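Local atomic coordinates of GCN5-related N-acetyltransferase (Kribbella flavida, PDB entry 4IUS), a protein that probably transfers an acyl group, most likely acetyl from acetyl-coenzyme A, to an amine, as members of the GNAT family do. Residues Gln14-Gly17 with Leu18-Arg22; Pro153-Glu157 with Pro158-Gly162; Gln213-Val217 with Gly218-Leu222. The protein carries 1 engineered substitution. All coordinates share one frame; numbering follows the deposited sequence. Where two conformers were deposited one is given.

Interaction 1: residues Gln14-Gly17 with Leu18-Arg22; sequences QLQG and LVRSR. With SO4 (sulfate ion), chain C; SO4 (sulfate ion), chain D.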
loop_
_atom_site.group_PDB
_atom_site.type_symbol
_atom_site.label_atom_id
_atom_site.label_comp_id
_atom_site.label_asym_id
_atom_site.label_seq_id
_atom_site.Cartn_x
_atom_site.Cartn_y
_atom_site.Cartn_z
ATOM N N GLN A 14 -2.594 -1.493 8.579
ATOM C CA GLN A 14 -1.475 -0.800 7.979
ATOM C C GLN A 14 -0.470 -0.381 9.055
ATOM O O GLN A 14 0.732 -0.575 8.919
ATOM C CB GLN A 14 -1.968 0.409 7.195
ATOM C CG GLN A 14 -0.895 1.145 6.436
ATOM C CD GLN A 14 -1.466 2.403 5.843
ATOM O OE1 GLN A 14 -1.745 2.458 4.655
ATOM N NE2 GLN A 14 -1.716 3.397 6.687
ATOM N N LEU A 15 -0.973 0.202 10.136
ATOM C CA LEU A 15 -0.095 0.602 11.234
ATOM C C LEU A 15 0.662 -0.585 11.822
ATOM O O LEU A 15 1.866 -0.518 12.030
ATOM C CB LEU A 15 -0.880 1.335 12.297
ATOM C CG LEU A 15 -0.164 1.794 13.548
ATOM C CD1 LEU A 15 1.022 2.690 13.264
ATOM C CD2 LEU A 15 -1.143 2.435 14.522
ATOM N N GLN A 16 -0.068 -1.660 12.089
ATOM C CA GLN A 16 0.519 -2.874 12.635
ATOM C C GLN A 16 1.663 -3.367 11.741
ATOM O O GLN A 16 2.739 -3.768 12.233
ATOM C CB GLN A 16 -0.566 -3.950 12.789
ATOM C CG GLN A 16 -0.114 -5.237 13.449
ATOM C CD GLN A 16 -1.216 -6.272 13.532
ATOM O OE1 GLN A 16 -2.409 -5.961 13.428
ATOM N NE2 GLN A 16 -0.823 -7.513 13.715
ATOM N N GLY A 17 1.474 -3.305 10.415
ATOM C CA GLY A 17 2.540 -3.710 9.480
ATOM C C GLY A 17 3.729 -2.764 9.504
ATOM O O GLY A 17 4.900 -3.198 9.552
ATOM N N LEU A 18 3.443 -1.479 9.518
ATOM C CA LEU A 18 4.494 -0.478 9.403
ATOM C C LEU A 18 5.426 -0.481 10.605
ATOM O O LEU A 18 6.630 -0.248 10.472
ATOM C CB LEU A 18 3.922 0.919 9.231
ATOM C CG LEU A 18 3.289 1.215 7.863
ATOM C CD1 LEU A 18 2.444 2.487 7.922
ATOM C CD2 LEU A 18 4.324 1.326 6.736
ATOM N N VAL A 19 4.868 -0.689 11.802
ATOM C CA VAL A 19 5.664 -0.599 13.020
ATOM C C VAL A 19 6.639 -1.754 13.187
ATOM O O VAL A 19 7.551 -1.657 13.982
ATOM C CB VAL A 19 4.820 -0.476 14.303
ATOM C CG1 VAL A 19 3.946 0.771 14.306
ATOM C CG2 VAL A 19 4.005 -1.713 14.590
ATOM N N ARG A 20 6.473 -2.842 12.431
ATOM C CA ARG A 20 7.411 -3.953 12.538
ATOM C C ARG A 20 8.831 -3.543 12.157
ATOM O O ARG A 20 9.764 -4.220 12.590
ATOM C CB ARG A 20 6.981 -5.138 11.691
ATOM C CG ARG A 20 5.639 -5.727 12.089
ATOM C CD ARG A 20 5.227 -6.798 11.104
ATOM N NE ARG A 20 3.989 -7.473 11.502
ATOM C CZ ARG A 20 2.982 -7.812 10.679
ATOM N NH1 ARG A 20 3.010 -7.525 9.394
ATOM N NH2 ARG A 20 1.943 -8.460 11.160
ATOM N N SER A 21 8.996 -2.506 11.334
ATOM C CA SER A 21 10.317 -2.093 10.884
ATOM C C SER A 21 10.630 -0.598 11.045
ATOM O O SER A 21 11.577 -0.078 10.468
ATOM C CB SER A 21 10.523 -2.498 9.421
ATOM O OG SER A 21 9.608 -1.836 8.609
ATOM N N ARG A 22 9.811 0.104 11.807
ATOM C CA ARG A 22 9.966 1.539 12.002
ATOM C C ARG A 22 9.841 1.932 13.456
ATOM O O ARG A 22 9.034 1.360 14.193
ATOM C CB ARG A 22 8.937 2.298 11.178
ATOM C CG ARG A 22 9.105 2.115 9.677
ATOM C CD ARG A 22 7.938 2.548 8.890
ATOM N NE ARG A 22 8.105 2.310 7.489
ATOM C CZ ARG A 22 7.898 1.175 6.850
ATOM N NH1 ARG A 22 7.585 0.085 7.505
ATOM N NH2 ARG A 22 8.043 1.153 5.524
HETATM S S SO4 C . 2.663 -8.544 14.851
HETATM O O1 SO4 C . 1.840 -9.372 13.945
HETATM O O2 SO4 C . 3.795 -7.956 14.100
HETATM O O3 SO4 C . 1.873 -7.387 15.331
HETATM O O4 SO4 C . 3.189 -9.357 15.959
HETATM S S SO4 D . -2.902 -10.743 14.235
HETATM O O1 SO4 D . -4.096 -11.397 13.659
HETATM O O2 SO4 D . -2.125 -10.000 13.210
HETATM O O3 SO4 D . -3.277 -9.797 15.300
HETATM O O4 SO4 D . -2.092 -11.802 14.843
HETATM O O HOH W 1 4.783 -5.791 7.891
HETATM O O HOH W 2 7.351 -3.150 8.363
#
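Gln16 and Arg20, one helical turn apart, hold the same sulfate (chain C), an ion probably from the crystallisation liquor. Arg20 presents the edge of its guanidinium: NE donates to O2 of this sulfate over 2.6 Å in an almost straight bond, and NH2 reaches its O1 at 2.9 Å. Gln16 NE2 points one N-H between O1 and O3 of the same ion and donates the other to O2 of a second sulfate (chain D) at 2.9 Å. Gln16 O lies over one guanidinium face. Away from the ions, Leu15 CD1 packs 3.6 Å from Val19 CG1; with CG anti to its backbone N (chi1 178°), Leu15 leans along the helix toward that branch. Replacing Val19 by alanine would probably cost Leu15 CD1 this apolar contact and open a gap against Leu33. This is the C-terminal turn of helix 6-19: Leu18 N and Val19 N bond Gln14 O and Leu15 O in the regular i to i+4 pattern, whereas Arg20 N makes a weak bond to Gly17 O. Just beyond, the Arg22 guanidinium folds back over Leu18, whose CD2 lies over its face, and Arg22 NH1 donates to an in-plane lone pair of Leu18 O at 3.1 Å. Water links Gly17 O to Arg20 NH1. Farther out, Arg20 NH2 bonds Ile181 O, Arg22 NE bonds Leu42 O, and Leu15 and Leu18 rest on Val46 of strand 44-47.

Interaction 2: residues Pro153-Glu157 with Pro158-Gly162; sequences PFQPE and PADGG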
loop_
_atom_site.group_PDB
_atom_site.type_symbol
_atom_site.label_atom_id
_atom_site.label_comp_id
_atom_site.label_asym_id
_atom_site.label_seq_id
_atom_site.Cartn_x
_atom_site.Cartn_y
_atom_site.Cartn_z
ATOM N N PRO A 153 13.353 -7.799 0.201
ATOM C CA PRO A 153 13.935 -8.955 -0.526
ATOM C C PRO A 153 13.137 -10.245 -0.362
ATOM O O PRO A 153 12.416 -10.420 0.638
ATOM C CB PRO A 153 15.293 -9.180 0.161
ATOM C CG PRO A 153 15.134 -8.557 1.493
ATOM C CD PRO A 153 14.254 -7.365 1.284
ATOM N N PHE A 154 13.358 -11.185 -1.268
ATOM C CA PHE A 154 12.672 -12.459 -1.222
ATOM C C PHE A 154 12.825 -13.130 0.119
ATOM O O PHE A 154 13.934 -13.252 0.614
ATOM C CB PHE A 154 13.187 -13.414 -2.293
ATOM C CG PHE A 154 12.570 -14.762 -2.193
ATOM C CD1 PHE A 154 11.252 -14.945 -2.493
ATOM C CD2 PHE A 154 13.293 -15.845 -1.692
ATOM C CE1 PHE A 154 10.640 -16.152 -2.288
ATOM C CE2 PHE A 154 12.690 -17.050 -1.493
ATOM C CZ PHE A 154 11.351 -17.224 -1.799
ATOM N N GLN A 155 11.726 -13.622 0.655
ATOM C CA GLN A 155 11.725 -14.467 1.813
ATOM C C GLN A 155 10.613 -15.488 1.565
ATOM O O GLN A 155 9.614 -15.196 0.847
ATOM C CB GLN A 155 11.570 -13.619 3.090
ATOM C CG GLN A 155 10.279 -12.806 3.120
ATOM C CD GLN A 155 9.039 -13.651 3.418
ATOM O OE1 GLN A 155 9.112 -14.614 4.209
ATOM N NE2 GLN A 155 7.903 -13.310 2.795
ATOM N N PRO A 156 10.734 -16.665 2.186
ATOM C CA PRO A 156 9.921 -17.791 1.750
ATOM C C PRO A 156 8.534 -17.956 2.386
ATOM O O PRO A 156 7.773 -18.832 1.960
ATOM C CB PRO A 156 10.815 -18.991 2.152
ATOM C CG PRO A 156 11.564 -18.513 3.332
ATOM C CD PRO A 156 11.912 -17.105 2.968
ATOM N N GLU A 157 8.199 -17.150 3.384
ATOM C CA GLU A 157 6.953 -17.348 4.139
ATOM C C GLU A 157 5.827 -16.466 3.602
ATOM O O GLU A 157 5.872 -15.237 3.748
ATOM C CB GLU A 157 7.175 -17.076 5.621
ATOM C CG GLU A 157 5.895 -17.126 6.472
ATOM C CD GLU A 157 5.021 -18.369 6.237
ATOM O OE1 GLU A 157 3.800 -18.221 5.980
ATOM O OE2 GLU A 157 5.566 -19.505 6.314
ATOM N N PRO A 158 4.774 -17.092 3.039
ATOM C CA PRO A 158 3.752 -16.261 2.422
ATOM C C PRO A 158 2.969 -15.359 3.364
ATOM O O PRO A 158 2.497 -14.292 2.970
ATOM C CB PRO A 158 2.806 -17.278 1.750
ATOM C CG PRO A 158 3.070 -18.569 2.410
ATOM C CD PRO A 158 4.516 -18.520 2.794
ATOM N N ALA A 159 2.849 -15.748 4.624
ATOM C CA ALA A 159 2.210 -14.879 5.611
ATOM C C ALA A 159 2.989 -13.568 5.796
ATOM O O ALA A 159 2.424 -12.606 6.301
ATOM C CB ALA A 159 2.048 -15.595 6.956
ATOM N N ASP A 160 4.269 -13.550 5.444
ATOM C CA ASP A 160 5.133 -12.373 5.568
ATOM C C ASP A 160 5.276 -11.587 4.265
ATOM O O ASP A 160 6.094 -10.668 4.163
ATOM C CB ASP A 160 6.492 -12.759 6.162
ATOM C CG ASP A 160 6.386 -13.259 7.594
ATOM O OD1 ASP A 160 5.306 -13.058 8.223
ATOM O OD2 ASP A 160 7.388 -13.861 8.112
ATOM N N GLY A 161 4.428 -11.929 3.304
ATOM C CA GLY A 161 4.382 -11.244 2.032
ATOM C C GLY A 161 4.820 -12.164 0.912
ATOM O O GLY A 161 5.433 -13.211 1.128
ATOM N N GLY A 162 4.614 -11.734 -0.308
ATOM C CA GLY A 162 5.061 -12.466 -1.452
ATOM C C GLY A 162 4.767 -11.738 -2.744
ATOM O O GLY A 162 4.258 -10.637 -2.744
HETATM O O HOH W 3 6.945 -15.182 -0.184
HETATM O O HOH W 4 9.907 -14.526 6.788
HETATM O O HOH W 5 7.867 -10.412 1.673
#
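Glu157 and Asp160 are joined by a main-chain hydrogen bond, Asp160 N to Glu157 O at 2.9 Å, which closes a turn with Pro158 and Ala159 at its corners. A second bond, Gly161 N to Pro158 O, closes an overlapping turn one residue on. Side chains add three bonds to the backbone. Gln155 clasps Glu157 twice: its OE1 accepts from Glu157 N at 2.8 Å, while its NE2 donates to Glu157 O at 3.0 Å, the acceptor lying in the plane of the amide. That carbonyl oxygen is therefore gripped from opposite faces, by Gln155 NE2 and Asp160 N, and the two bonds to Glu157 fix the rotation of the Gln155 amide. The carboxylate of Glu157 swings forward through a bend at chi2 (49°), so that OE1 takes the N-H of Ala159 on its anti side at 3.0 Å. Van der Waals contact is slight: Gln155 NE2 passes 3.7 Å from Asp160 CB, the two side chains crossing near a right angle. Three waters complete the network, one joining Gln155 OE1 to Asp160 OD2, another Gln155 O to Gly161 O, the third Gln155 NE2 to Asp160 O. Gly161, at phi 114° and psi 169°, has a backbone that would press a beta carbon against the carbonyl oxygen of Asp160. Pro158 O bonds Trp178 NE1. The arrangement is two overlapping beta turns leading into strand 161-168 of the central GNAT sheet.

Interaction 3: residues Gln213-Val217 with Gly218-Leu222; sequences QAFEV and GGATL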
loop_
_atom_site.group_PDB
_atom_site.type_symbol
_atom_site.label_atom_id
_atom_site.label_comp_id
_atom_site.label_asym_id
_atom_site.label_seq_id
_atom_site.Cartn_x
_atom_site.Cartn_y
_atom_site.Cartn_z
ATOM N N GLN A 213 -3.273 -15.941 -3.913
ATOM C CA GLN A 213 -2.256 -16.536 -3.087
ATOM C C GLN A 213 -2.202 -15.971 -1.664
ATOM O O GLN A 213 -2.004 -16.716 -0.686
ATOM C CB GLN A 213 -0.891 -16.430 -3.796
ATOM C CG GLN A 213 -0.834 -17.144 -5.144
ATOM C CD GLN A 213 -1.370 -18.549 -5.037
ATOM O OE1 GLN A 213 -0.855 -19.354 -4.273
ATOM N NE2 GLN A 213 -2.469 -18.833 -5.757
ATOM N N ALA A 214 -2.428 -14.670 -1.520
ATOM C CA ALA A 214 -2.500 -14.078 -0.208
ATOM C C ALA A 214 -3.584 -14.762 0.635
ATOM O O ALA A 214 -3.388 -15.020 1.810
ATOM C CB ALA A 214 -2.757 -12.567 -0.314
ATOM N N PHE A 215 -4.731 -15.067 0.007
ATOM C CA PHE A 215 -5.807 -15.765 0.708
ATOM C C PHE A 215 -5.508 -17.248 0.934
ATOM O O PHE A 215 -5.775 -17.781 2.020
ATOM C CB PHE A 215 -7.078 -15.664 -0.105
ATOM C CG PHE A 215 -7.686 -14.275 -0.239
ATOM C CD1 PHE A 215 -7.501 -13.285 0.703
ATOM C CD2 PHE A 215 -8.487 -13.972 -1.304
ATOM C CE1 PHE A 215 -8.133 -12.055 0.582
ATOM C CE2 PHE A 215 -9.118 -12.741 -1.431
ATOM C CZ PHE A 215 -8.946 -11.794 -0.488
ATOM N N GLU A 216 -4.996 -17.926 -0.080
ATOM C CA GLU A 216 -4.847 -19.391 -0.026
ATOM C C GLU A 216 -3.652 -19.851 0.761
ATOM O O GLU A 216 -3.737 -20.857 1.461
ATOM C CB GLU A 216 -4.745 -19.968 -1.425
ATOM C CG GLU A 216 -6.026 -19.932 -2.214
ATOM C CD GLU A 216 -5.942 -20.660 -3.572
ATOM O OE1 GLU A 216 -4.840 -21.150 -3.989
ATOM O OE2 GLU A 216 -7.013 -20.742 -4.212
ATOM N N VAL A 217 -2.511 -19.178 0.591
ATOM C CA VAL A 217 -1.296 -19.556 1.314
ATOM C C VAL A 217 -0.836 -18.514 2.352
ATOM O O VAL A 217 -0.149 -18.863 3.296
ATOM C CB VAL A 217 -0.128 -19.929 0.366
ATOM C CG1 VAL A 217 -0.477 -21.176 -0.448
ATOM C CG2 VAL A 217 0.273 -18.774 -0.538
ATOM N N GLY A 218 -1.237 -17.261 2.197
ATOM C CA GLY A 218 -0.817 -16.205 3.126
ATOM C C GLY A 218 -1.654 -16.048 4.377
ATOM O O GLY A 218 -1.281 -15.313 5.278
ATOM N N GLY A 219 -2.840 -16.639 4.377
ATOM C CA GLY A 219 -3.766 -16.555 5.524
ATOM C C GLY A 219 -4.591 -15.277 5.599
ATOM O O GLY A 219 -5.239 -14.985 6.632
ATOM N N ALA A 220 -4.587 -14.496 4.521
ATOM C CA ALA A 220 -5.339 -13.233 4.534
ATOM C C ALA A 220 -6.833 -13.547 4.443
ATOM O O ALA A 220 -7.233 -14.489 3.721
ATOM C CB ALA A 220 -4.921 -12.327 3.388
ATOM N N THR A 221 -7.633 -12.707 5.089
ATOM C CA THR A 221 -9.088 -12.722 4.941
ATOM C C THR A 221 -9.658 -11.445 4.300
ATOM O O THR A 221 -10.854 -11.360 4.020
ATOM C CB THR A 221 -9.750 -12.968 6.308
ATOM O OG1 THR A 221 -9.443 -11.877 7.181
ATOM C CG2 THR A 221 -9.250 -14.293 6.889
ATOM N N LEU A 222 -8.804 -10.469 4.081
ATOM C CA LEU A 222 -9.192 -9.238 3.411
ATOM C C LEU A 222 -7.995 -8.726 2.601
ATOM O O LEU A 222 -6.873 -8.675 3.178
ATOM C CB LEU A 222 -9.651 -8.156 4.421
ATOM C CG LEU A 222 -10.078 -6.815 3.847
ATOM C CD1 LEU A 222 -11.330 -6.924 2.996
ATOM C CD2 LEU A 222 -10.250 -5.768 4.965
HETATM O O HOH W 6 -8.129 -17.001 3.565
HETATM O O HOH W 7 -4.306 -18.998 3.775
#
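Gln213 O is gripped by two main-chain N-H groups, Val217 N at 2.8 Å and Gly218 N at 3.0 Å, the second lying in the carbonyl plane. The first is the ordinary helical bond, the second spans one residue more, and the helix thus widens as it finishes. Ala214 O next takes Ala220 N at 3.0 Å, a bond straight at the hydrogen though tilted from the carbonyl plane, reaching six residues on, one beyond the span of the Schellman bond. The chain can make this reversal because Gly219 adopts positive phi (81°). Gly218 is constrained in another way, since a beta carbon there would clash with Ala214 O. Ala220 then folds back on the helix. Its CB lies 3.8 Å from Phe215 CD1 and 4.3 Å from Ala214 CB, while its carbonyl oxygen approaches Phe215 CD1 obliquely at 3.3 Å and receives a CA-H...O contact from Phe215 CA. Phe215 carries CG anti to its carbonyl carbon (chi1 -67°), which directs the ring along the departing chain until its edge meets the backbone carbon of Leu222. One water joins Phe215 O to Ala220 O; another joins Phe215 O to Gly219 N, the latter link weak. Thr221 turns away and bonds Arg9 through OG1. The turn belongs to the beta-alpha-beta crossover from strand 185-193 through helix 202-216 to the parallel strand 222-225: Ala214 and Ala220 pack on Thr186 of the first strand, Ala214 also meets Trp178 of strand 171-179, and Leu222 packs on Ile6 and Ile10 of helix 6-19.

How the interactions relate
The three contacts follow one another along the chain. Interaction 1 lies at the C-terminal turn of helix 6-19, beside the three-stranded sheet of residues 22-47, while interactions 2 and 3 border the eight-stranded mixed sheet. Centres of interactions 2 and 3 are 12 Å apart and they touch, Pro158 CG lying 3.4 Å from Val217 O, so the entry to strand 161-168 abuts the end of helix 202-216. Interaction 1 stands clear, its nearest atoms about 6 Å from interaction 2 and about 9 Å from interaction 3. All three meet Ile181, through Arg20, Ala159 and Ala220, so one loop between strands 171-179 and 185-193 ties the end region of helix 6-19 to both turns.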